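Local coordinates for protein triosephosphate isomerase (Trichomonas vaginalis, PDB 4O4V) that probably catalyses the interconversion of D-glyceraldehyde 3-phosphate and dihydroxyacetone phosphate in glycolysis and gluconeogenesis, working as a homodimer, at residues A112-A115 and L116-M120; M185-V188 and I189-L193; A222-P225 and D226-G229; F230-G233 and G234-E238. All coordinates share one frame; numbering follows the deposited sequence. Where two conformers were deposited one is given.

Interaction 1 of 4, residues A112-A115 and L116-M120; sequences AKFA and LENGM
One face of the Phe114 ring is covered by the amide nitrogen of Asn118: ND2 stands 3.3 Å above the ring plane, displaced toward the rim and closest to CE1. The amide is tilted 44° against the ring, and one of its N-H groups is spent on the helix backbone, in a nearly straight bond of 2.9 Å from Asn118 ND2 to Phe114 O that lies almost in the amide plane. Glu117 OE2 approaches the ring obliquely near CD1, its carboxylate turned steeply to the aromatic plane. Around the ring, Pro69 and Val79 of the same chain add further contacts.

A turn away, the extended Glu117 side chain reaches Lys113. Its CG lies between the backbone N and the carbonyl carbon (chi1 76°), which swings the carboxylate back over the preceding turn. Lys113 NZ meets Glu117 OE1 on its syn side at 2.9 Å, and a water joins NZ to Glu117 OE2.

Helix 105-117 ends here in a Schellman motif: Met120 N bonds to Ala115 O at 3.0 Å, Gly119 N to Leu116 O at 3.1 Å, and Gly119 supplies the positive phi. Beside this, Ala115 CB packs on Met120 CB at 3.8 Å. Phe114 O, Ala115 O and Leu116 O thus all accept N-H groups from residues 118-120, while the exposed ion pair ties together two successive turns.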
loop_
_atom_site.group_PDB
_atom_site.type_symbol
_atom_site.label_atom_id
_atom_site.label_comp_id
_atom_site.label_asym_id
_atom_site.label_seq_id
_atom_site.Cartn_x
_atom_site.Cartn_y
_atom_site.Cartn_z
ATOM N N ALA A 112 2.425 -0.276 -15.383
ATOM C CA ALA A 112 3.637 0.038 -16.127
ATOM C C ALA A 112 3.393 1.194 -17.101
ATOM O O ALA A 112 4.200 2.118 -17.174
ATOM C CB ALA A 112 4.119 -1.187 -16.901
ATOM N N LYS A 113 2.281 1.144 -17.832
ATOM C CA LYS A 113 1.957 2.207 -18.766
ATOM C C LYS A 113 1.794 3.530 -18.020
ATOM O O LYS A 113 2.341 4.559 -18.447
ATOM C CB LYS A 113 0.684 1.861 -19.514
ATOM C CG LYS A 113 0.238 2.912 -20.538
ATOM C CD LYS A 113 -0.988 2.455 -21.334
ATOM C CE LYS A 113 -1.431 3.450 -22.417
ATOM N NZ LYS A 113 -1.952 4.690 -21.843
ATOM N N PHE A 114 1.016 3.530 -16.945
ATOM C CA PHE A 114 0.736 4.757 -16.209
ATOM C C PHE A 114 2.004 5.330 -15.594
ATOM O O PHE A 114 2.255 6.534 -15.693
ATOM C CB PHE A 114 -0.327 4.518 -15.140
ATOM C CG PHE A 114 -0.716 5.760 -14.425
ATOM C CD1 PHE A 114 -1.517 6.672 -15.029
ATOM C CD2 PHE A 114 -0.247 6.023 -13.136
ATOM C CE1 PHE A 114 -1.850 7.853 -14.391
ATOM C CE2 PHE A 114 -0.592 7.188 -12.507
ATOM C CZ PHE A 114 -1.379 8.093 -13.135
ATOM N N ALA A 115 2.831 4.473 -15.002
ATOM C CA ALA A 115 4.072 4.955 -14.389
ATOM C C ALA A 115 4.994 5.595 -15.447
ATOM O O ALA A 115 5.493 6.720 -15.267
ATOM C CB ALA A 115 4.773 3.834 -13.670
ATOM N N LEU A 116 5.206 4.884 -16.551
ATOM C CA LEU A 116 6.121 5.362 -17.599
ATOM C C LEU A 116 5.606 6.634 -18.242
ATOM O O LEU A 116 6.388 7.580 -18.465
ATOM C CB LEU A 116 6.362 4.278 -18.637
ATOM C CG LEU A 116 7.197 3.108 -18.130
ATOM C CD1 LEU A 116 7.056 1.927 -19.045
ATOM C CD2 LEU A 116 8.658 3.490 -17.925
ATOM N N GLU A 117 4.304 6.709 -18.529
ATOM C CA GLU A 117 3.809 7.896 -19.203
ATOM C C GLU A 117 3.828 9.096 -18.282
ATOM O O GLU A 117 3.772 10.239 -18.763
ATOM C CB GLU A 117 2.458 7.628 -19.886
ATOM C CG GLU A 117 1.340 7.571 -18.984
ATOM C CD GLU A 117 0.087 6.906 -19.579
ATOM O OE1 GLU A 117 0.085 6.451 -20.744
ATOM O OE2 GLU A 117 -0.904 6.824 -18.837
ATOM N N ASN A 118 3.959 8.888 -16.975
ATOM C CA ASN A 118 4.055 9.966 -15.991
ATOM C C ASN A 118 5.473 10.188 -15.472
ATOM O O ASN A 118 5.671 10.803 -14.434
ATOM C CB ASN A 118 3.076 9.716 -14.836
ATOM C CG ASN A 118 1.657 10.024 -15.220
ATOM O OD1 ASN A 118 1.217 11.174 -15.063
ATOM N ND2 ASN A 118 0.935 9.064 -15.763
ATOM N N GLY A 119 6.457 9.684 -16.201
ATOM C CA GLY A 119 7.851 10.018 -15.959
ATOM C C GLY A 119 8.596 9.192 -14.924
ATOM O O GLY A 119 9.664 9.602 -14.491
ATOM N N MET A 120 8.033 8.053 -14.515
ATOM C CA MET A 120 8.720 7.071 -13.691
ATOM C C MET A 120 9.588 6.185 -14.529
ATOM O O MET A 120 9.412 6.016 -15.734
ATOM C CB MET A 120 7.735 6.167 -12.989
ATOM C CG MET A 120 6.803 6.911 -12.102
ATOM S SD MET A 120 7.593 7.714 -10.702
ATOM C CE MET A 120 8.186 6.367 -9.688
HETATM O O HOH W 1 -2.611 4.947 -18.844
#

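Interaction 2 of 4, residues M185-V188 and I189-L193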
loop_
_atom_site.group_PDB
_atom_site.type_symbol
_atom_site.label_atom_id
_atom_site.label_comp_id
_atom_site.label_asym_id
_atom_site.label_seq_id
_atom_site.Cartn_x
_atom_site.Cartn_y
_atom_site.Cartn_z
ATOM N N MET A 185 17.911 -17.931 -17.993
ATOM C CA MET A 185 16.626 -17.216 -18.015
ATOM C C MET A 185 16.775 -15.763 -18.397
ATOM O O MET A 185 15.916 -15.218 -19.078
ATOM C CB MET A 185 15.886 -17.358 -16.683
ATOM C CG MET A 185 15.439 -18.802 -16.396
ATOM S SD MET A 185 14.496 -19.604 -17.687
ATOM C CE MET A 185 12.940 -18.752 -17.519
ATOM N N CYS A 186 17.870 -15.116 -17.992
ATOM C CA CYS A 186 18.109 -13.743 -18.456
ATOM C C CYS A 186 18.300 -13.700 -19.957
ATOM O O CYS A 186 17.783 -12.789 -20.628
ATOM C CB CYS A 186 19.274 -13.124 -17.692
ATOM S SG CYS A 186 18.899 -12.785 -15.942
ATOM N N LYS A 187 18.985 -14.697 -20.512
ATOM C CA LYS A 187 19.125 -14.805 -21.963
ATOM C C LYS A 187 17.775 -15.066 -22.652
ATOM O O LYS A 187 17.476 -14.484 -23.696
ATOM C CB LYS A 187 20.120 -15.918 -22.297
ATOM C CG LYS A 187 20.311 -16.169 -23.799
ATOM C CD LYS A 187 20.648 -14.955 -24.626
ATOM C CE LYS A 187 21.128 -15.372 -26.038
ATOM N NZ LYS A 187 21.216 -14.182 -26.932
ATOM N N VAL A 188 16.937 -15.915 -22.061
ATOM C CA VAL A 188 15.609 -16.133 -22.611
ATOM C C VAL A 188 14.851 -14.803 -22.729
ATOM O O VAL A 188 14.234 -14.511 -23.754
ATOM C CB VAL A 188 14.824 -17.130 -21.715
ATOM C CG1 VAL A 188 13.310 -17.005 -21.933
ATOM C CG2 VAL A 188 15.281 -18.579 -21.956
ATOM N N ILE A 189 14.893 -13.986 -21.676
ATOM C CA ILE A 189 14.194 -12.711 -21.717
ATOM C C ILE A 189 14.771 -11.779 -22.799
ATOM O O ILE A 189 14.035 -11.142 -23.531
ATOM C CB ILE A 189 14.221 -12.054 -20.319
ATOM C CG1 ILE A 189 13.414 -12.894 -19.315
ATOM C CG2 ILE A 189 13.674 -10.635 -20.397
ATOM C CD1 ILE A 189 13.667 -12.569 -17.886
ATOM N N ARG A 190 16.092 -11.713 -22.868
ATOM C CA ARG A 190 16.710 -10.854 -23.877
ATOM C C ARG A 190 16.311 -11.283 -25.277
ATOM O O ARG A 190 16.039 -10.426 -26.129
ATOM C CB ARG A 190 18.230 -10.824 -23.739
ATOM C CG ARG A 190 18.864 -9.621 -24.444
ATOM C CD ARG A 190 20.351 -9.445 -24.229
ATOM N NE ARG A 190 20.690 -9.461 -22.805
ATOM C CZ ARG A 190 20.466 -8.472 -21.939
ATOM N NH1 ARG A 190 19.969 -7.336 -22.290
ATOM N NH2 ARG A 190 20.758 -8.678 -20.644
ATOM N N ASP A 191 16.245 -12.585 -25.512
ATOM C CA ASP A 191 15.848 -13.067 -26.833
ATOM C C ASP A 191 14.379 -12.802 -27.144
ATOM O O ASP A 191 14.026 -12.542 -28.303
ATOM C CB ASP A 191 16.182 -14.539 -26.980
ATOM C CG ASP A 191 17.671 -14.788 -27.141
ATOM O OD1 ASP A 191 18.437 -13.837 -27.452
ATOM O OD2 ASP A 191 18.061 -15.966 -26.965
ATOM N N ILE A 192 13.512 -12.853 -26.147
ATOM C CA ILE A 192 12.121 -12.467 -26.359
ATOM C C ILE A 192 12.055 -10.987 -26.779
ATOM O O ILE A 192 11.354 -10.617 -27.725
ATOM C CB ILE A 192 11.290 -12.701 -25.091
ATOM C CG1 ILE A 192 11.138 -14.198 -24.795
ATOM C CG2 ILE A 192 9.921 -12.031 -25.215
ATOM C CD1 ILE A 192 10.846 -14.517 -23.342
ATOM N N LEU A 193 12.746 -10.126 -26.039
ATOM C CA LEU A 193 12.801 -8.723 -26.422
ATOM C C LEU A 193 13.305 -8.573 -27.847
ATOM O O LEU A 193 12.728 -7.834 -28.649
ATOM C CB LEU A 193 13.696 -7.906 -25.489
ATOM C CG LEU A 193 13.226 -7.794 -24.043
ATOM C CD1 LEU A 193 14.261 -7.004 -23.260
ATOM C CD2 LEU A 193 11.858 -7.118 -23.950
#
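Met185 opens the contact by accepting the backbone N-H of Ile189 on its carbonyl, the first of four i to i+4 bonds that join 185-188 to 189-193 within helix 179-197, one of the outer helices of the TIM barrel. Ile189 CG1 lies 3.4 Å from the same Met185 O, while both side chains turn to the barrel and touch Tyr165 of strand 161-165.

Cys186 follows, its carbonyl taken by Arg190 N; its side chain leans on Ile207 and Val227 instead of on the next turn. Arg190 reaches out to the loop after helix 218-222, where NE pairs with Asp226 and NH2 with Asp228; NH1 bonds to the carbonyls of Ala202 and Val205.

Lys187 carries the charged part of the contact. Its chain leaves the backbone with CG opposite N and then kinks at chi2 (53°), so that its end comes round in front of the two Asp191 oxygens, CE 3.3 Å from Asp191 OD2. In the salt bridge Lys187 NZ meets Asp191 OD1 at 2.8 Å on the syn side, 18° out of the carboxylate plane. The backbone repeats the link, with Asp191 N bonded to Lys187 O at 2.9 Å.

Val188 lies toward helix 138-149, touching Ser139, with Ile192 following one turn on against Ser143. Its carbonyl accepts Ile192 N, and one methyl of each meets the other: Val188 CG1 rests 3.8 Å from Ile192 CD1.

Interaction 3 of 4, residues A222-P225 and D226-G229. With NA (sodium ion), chain B.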
loop_
_atom_site.group_PDB
_atom_site.type_symbol
_atom_site.label_atom_id
_atom_site.label_comp_id
_atom_site.label_asym_id
_atom_site.label_seq_id
_atom_site.Cartn_x
_atom_site.Cartn_y
_atom_site.Cartn_z
ATOM N N ALA A 222 27.308 -12.159 -11.390
ATOM C CA ALA A 222 27.574 -10.936 -12.148
ATOM C C ALA A 222 28.317 -11.218 -13.439
ATOM O O ALA A 222 28.116 -10.552 -14.454
ATOM C CB ALA A 222 28.374 -9.958 -11.278
ATOM N N ALA A 223 29.228 -12.178 -13.401
ATOM C CA ALA A 223 30.024 -12.524 -14.570
ATOM C C ALA A 223 29.210 -13.137 -15.687
ATOM O O ALA A 223 29.690 -13.184 -16.829
ATOM C CB ALA A 223 31.155 -13.476 -14.162
ATOM N N CYS A 224 28.013 -13.620 -15.447
ATOM C CA CYS A 224 27.208 -14.188 -16.520
ATOM C C CYS A 224 26.895 -13.110 -17.552
ATOM O O CYS A 224 26.557 -11.975 -17.198
ATOM C CB CYS A 224 25.914 -14.715 -15.947
ATOM S SG CYS A 224 26.053 -16.126 -14.850
ATOM N N PRO A 225 27.010 -13.447 -18.852
ATOM C CA PRO A 225 26.938 -12.378 -19.869
ATOM C C PRO A 225 25.593 -11.681 -19.979
ATOM O O PRO A 225 25.538 -10.508 -20.337
ATOM C CB PRO A 225 27.291 -13.109 -21.165
ATOM C CG PRO A 225 27.064 -14.528 -20.890
ATOM C CD PRO A 225 27.401 -14.741 -19.421
ATOM N N ASP A 226 24.488 -12.383 -19.729
ATOM C CA ASP A 226 23.176 -11.756 -19.831
ATOM C C ASP A 226 22.604 -11.224 -18.544
ATOM O O ASP A 226 21.511 -10.673 -18.541
ATOM C CB ASP A 226 22.198 -12.654 -20.551
ATOM C CG ASP A 226 22.562 -12.795 -22.016
ATOM O OD1 ASP A 226 22.181 -11.917 -22.814
ATOM O OD2 ASP A 226 23.258 -13.776 -22.353
ATOM N N VAL A 227 23.325 -11.426 -17.442
ATOM C CA VAL A 227 22.930 -10.894 -16.140
ATOM C C VAL A 227 23.540 -9.512 -15.985
ATOM O O VAL A 227 24.764 -9.359 -15.916
ATOM C CB VAL A 227 23.400 -11.843 -14.997
ATOM C CG1 VAL A 227 23.103 -11.231 -13.627
ATOM C CG2 VAL A 227 22.718 -13.179 -15.116
ATOM N N ASP A 228 22.678 -8.499 -15.914
ATOM C CA ASP A 228 23.113 -7.113 -15.842
ATOM C C ASP A 228 23.039 -6.518 -14.448
ATOM O O ASP A 228 23.213 -5.292 -14.279
ATOM C CB ASP A 228 22.254 -6.242 -16.771
ATOM C CG ASP A 228 22.287 -6.676 -18.209
ATOM O OD1 ASP A 228 23.397 -7.027 -18.740
ATOM O OD2 ASP A 228 21.252 -6.640 -18.853
ATOM N N GLY A 229 22.791 -7.348 -13.446
ATOM C CA GLY A 229 22.655 -6.886 -12.089
ATOM C C GLY A 229 21.630 -7.686 -11.354
ATOM O O GLY A 229 21.284 -8.808 -11.746
HETATM NA NA NA B . 26.975 -9.822 -16.364
HETATM O O HOH W 2 27.008 -8.936 -18.573
#
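This is a local, largely buried turn contact, built round a sodium ion, in the loop that leads from helix 218-222 into strand 229-232 of the barrel. Cys224 and Val227 are the ends of a type I beta turn. Its closing bond, from Val227 N to Cys224 O, is long at 3.3 Å, and the donor sits well above the carbonyl plane, 64° out of it. That departure fits the second task of Cys224 O, which also binds the metal at 2.4 Å.

Ala222 O and Val227 O each bind the sodium ion at 2.3 Å. Cys224 O and Val227 O come close because both bind the cation, which probably offsets their mutual repulsion. A water completes another position, and donates a hydrogen bond of 2.8 Å to Pro225 O; Ser251 OG, from the C-terminal end of the chain, supplies the fifth ligand.

Side chains pack on the other side of the turn. Cys224 CB touches Val227 CG2 at 3.6 Å, the valine placing this methyl beside its own backbone N. Asp226 and Asp228 direct their carboxylates outside the loop: besides their bridges to Arg190, OD2 of Asp226 bonds to Gln183, and OD2 of Asp228 pairs with Arg2.

Three backbone oxygens, one hydroxyl and one water, with no carboxylate among them, make a five-coordinate sodium site that joins the end of helix 218-222, the type I turn and the C-terminal tail.

Interaction 4 of 4, residues F230-G233 and G234-E238; sequences FLVG and GASLE
Val232, the last residue of strand 229-232, reaches across the chain turn to Ala235 and Ser236. From its CB, which lies 3.5 Å from Ser236 OG, the two methyls part. With CG1 opposite the backbone N (chi1 -177°), that methyl points along the chain direction and enters the next turn, where it meets Ala235 CB at 3.8 Å and Ser236 N at 3.6 Å. The other branch, CG2, lies beside the backbone N and does not share these contacts.

After the valine the chain bends through Gly233 and Gly234 into the short 3-10 segment 234-237. Ser236 N bonds to Gly233 O at 2.9 Å, the donor standing above the carbonyl plane. In one of the two conformers of this serine, Ser236 OG lies 2.8 Å from both Gly233 O and Val232 O; its single proton can serve only one at a time, and the second conformer makes the contact less certain.

In triosephosphate isomerases the glycine-rich turn after the eighth strand generally offers backbone N-H groups to the substrate phosphate, and the bend at Gly233-Gly234 is consistent with that role, though no substrate is bound here.

Strand 229-232 lies beside strand 5-9, Val232 bonding through its backbone to Gly7 and Asn9. The Val232 side chain is covered by Phe241 and Ile244 of helix 240-246, and Ala235 also rests on Ile244, between the barrel wall and its last helix.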
loop_
_atom_site.group_PDB
_atom_site.type_symbol
_atom_site.label_atom_id
_atom_site.label_comp_id
_atom_site.label_asym_id
_atom_site.label_seq_id
_atom_site.Cartn_x
_atom_site.Cartn_y
_atom_site.Cartn_z
ATOM N N PHE A 230 21.119 -7.090 -10.274
ATOM C CA PHE A 230 20.369 -7.811 -9.261
ATOM C C PHE A 230 19.228 -6.993 -8.719
ATOM O O PHE A 230 19.359 -5.755 -8.581
ATOM C CB PHE A 230 21.272 -8.195 -8.077
ATOM C CG PHE A 230 22.452 -9.014 -8.491
ATOM C CD1 PHE A 230 22.258 -10.275 -9.011
ATOM C CD2 PHE A 230 23.754 -8.547 -8.389
ATOM C CE1 PHE A 230 23.315 -11.046 -9.421
ATOM C CE2 PHE A 230 24.799 -9.318 -8.804
ATOM C CZ PHE A 230 24.594 -10.573 -9.302
ATOM N N LEU A 231 18.138 -7.658 -8.364
ATOM C CA LEU A 231 17.134 -7.104 -7.454
ATOM C C LEU A 231 17.286 -7.922 -6.187
ATOM O O LEU A 231 16.921 -9.099 -6.131
ATOM C CB LEU A 231 15.715 -7.208 -8.039
ATOM C CG LEU A 231 14.653 -6.520 -7.161
ATOM C CD1 LEU A 231 14.917 -5.049 -6.984
ATOM C CD2 LEU A 231 13.253 -6.750 -7.740
ATOM N N VAL A 232 17.917 -7.327 -5.185
ATOM C CA VAL A 232 18.384 -8.020 -3.980
ATOM C C VAL A 232 17.295 -8.012 -2.951
ATOM O O VAL A 232 16.653 -6.978 -2.717
ATOM C CB VAL A 232 19.625 -7.302 -3.420
ATOM C CG1 VAL A 232 20.188 -8.024 -2.204
ATOM C CG2 VAL A 232 20.709 -7.167 -4.471
ATOM N N GLY A 233 17.113 -9.127 -2.278
ATOM C CA GLY A 233 16.187 -9.260 -1.164
ATOM C C GLY A 233 16.839 -8.947 0.167
ATOM O O GLY A 233 17.299 -7.828 0.418
ATOM N N GLY A 234 16.919 -9.935 1.044
ATOM C CA GLY A 234 17.342 -9.729 2.409
ATOM C C GLY A 234 18.709 -9.109 2.602
ATOM O O GLY A 234 18.912 -8.382 3.565
ATOM N N ALA A 235 19.660 -9.382 1.711
ATOM C CA ALA A 235 20.971 -8.768 1.835
ATOM C C ALA A 235 20.946 -7.245 1.705
ATOM O O ALA A 235 21.900 -6.581 2.075
ATOM C CB ALA A 235 21.971 -9.394 0.903
ATOM N N SER A 236 19.869 -6.707 1.139
ATOM C CA SER A 236 19.640 -5.259 1.054
ATOM C C SER A 236 19.734 -4.558 2.401
ATOM O O SER A 236 20.134 -3.399 2.485
ATOM C CB SER A 236 18.274 -4.927 0.408
ATOM O OG SER A 236 18.112 -5.520 -0.863
ATOM N N LEU A 237 19.350 -5.265 3.458
ATOM C CA LEU A 237 19.236 -4.738 4.805
ATOM C C LEU A 237 20.537 -4.929 5.578
ATOM O O LEU A 237 20.596 -4.626 6.765
ATOM C CB LEU A 237 18.112 -5.487 5.549
ATOM C CG LEU A 237 16.732 -5.412 4.886
ATOM C CD1 LEU A 237 15.739 -6.325 5.583
ATOM C CD2 LEU A 237 16.215 -3.988 4.898
ATOM N N GLU A 238 21.586 -5.384 4.903
ATOM C CA GLU A 238 22.814 -5.849 5.577
ATOM C C GLU A 238 24.041 -5.210 4.937
ATOM O O GLU A 238 23.982 -4.777 3.802
ATOM C CB GLU A 238 22.942 -7.373 5.430
ATOM C CG GLU A 238 21.769 -8.179 5.982
ATOM C CD GLU A 238 21.859 -9.678 5.714
ATOM O OE1 GLU A 238 22.412 -10.113 4.677
ATOM O OE2 GLU A 238 21.345 -10.441 6.570
#

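All four contacts are local and belong to one TIM barrel, but they differ in place and chemistry. Interactions 1 and 2 lie on outer helices, each with a lysine-carboxylate pair one turn apart; 1 is at a helix end, its pair exposed at the surface, 2 within a helix. Interaction 3 is buried, the others partly so; it adds metal-bound carbonyls to side-chain charge, whereas interaction 4 relies on backbone bonding and small apolar groups. Interactions 3 and 4 are consecutive in the chain, Phe230 CZ packing on Ala222 N. Arg190 of interaction 2 makes salt bridges to Asp226 and Asp228 of interaction 3, with Cys186 packing beside them; interaction 1 touches none of the others.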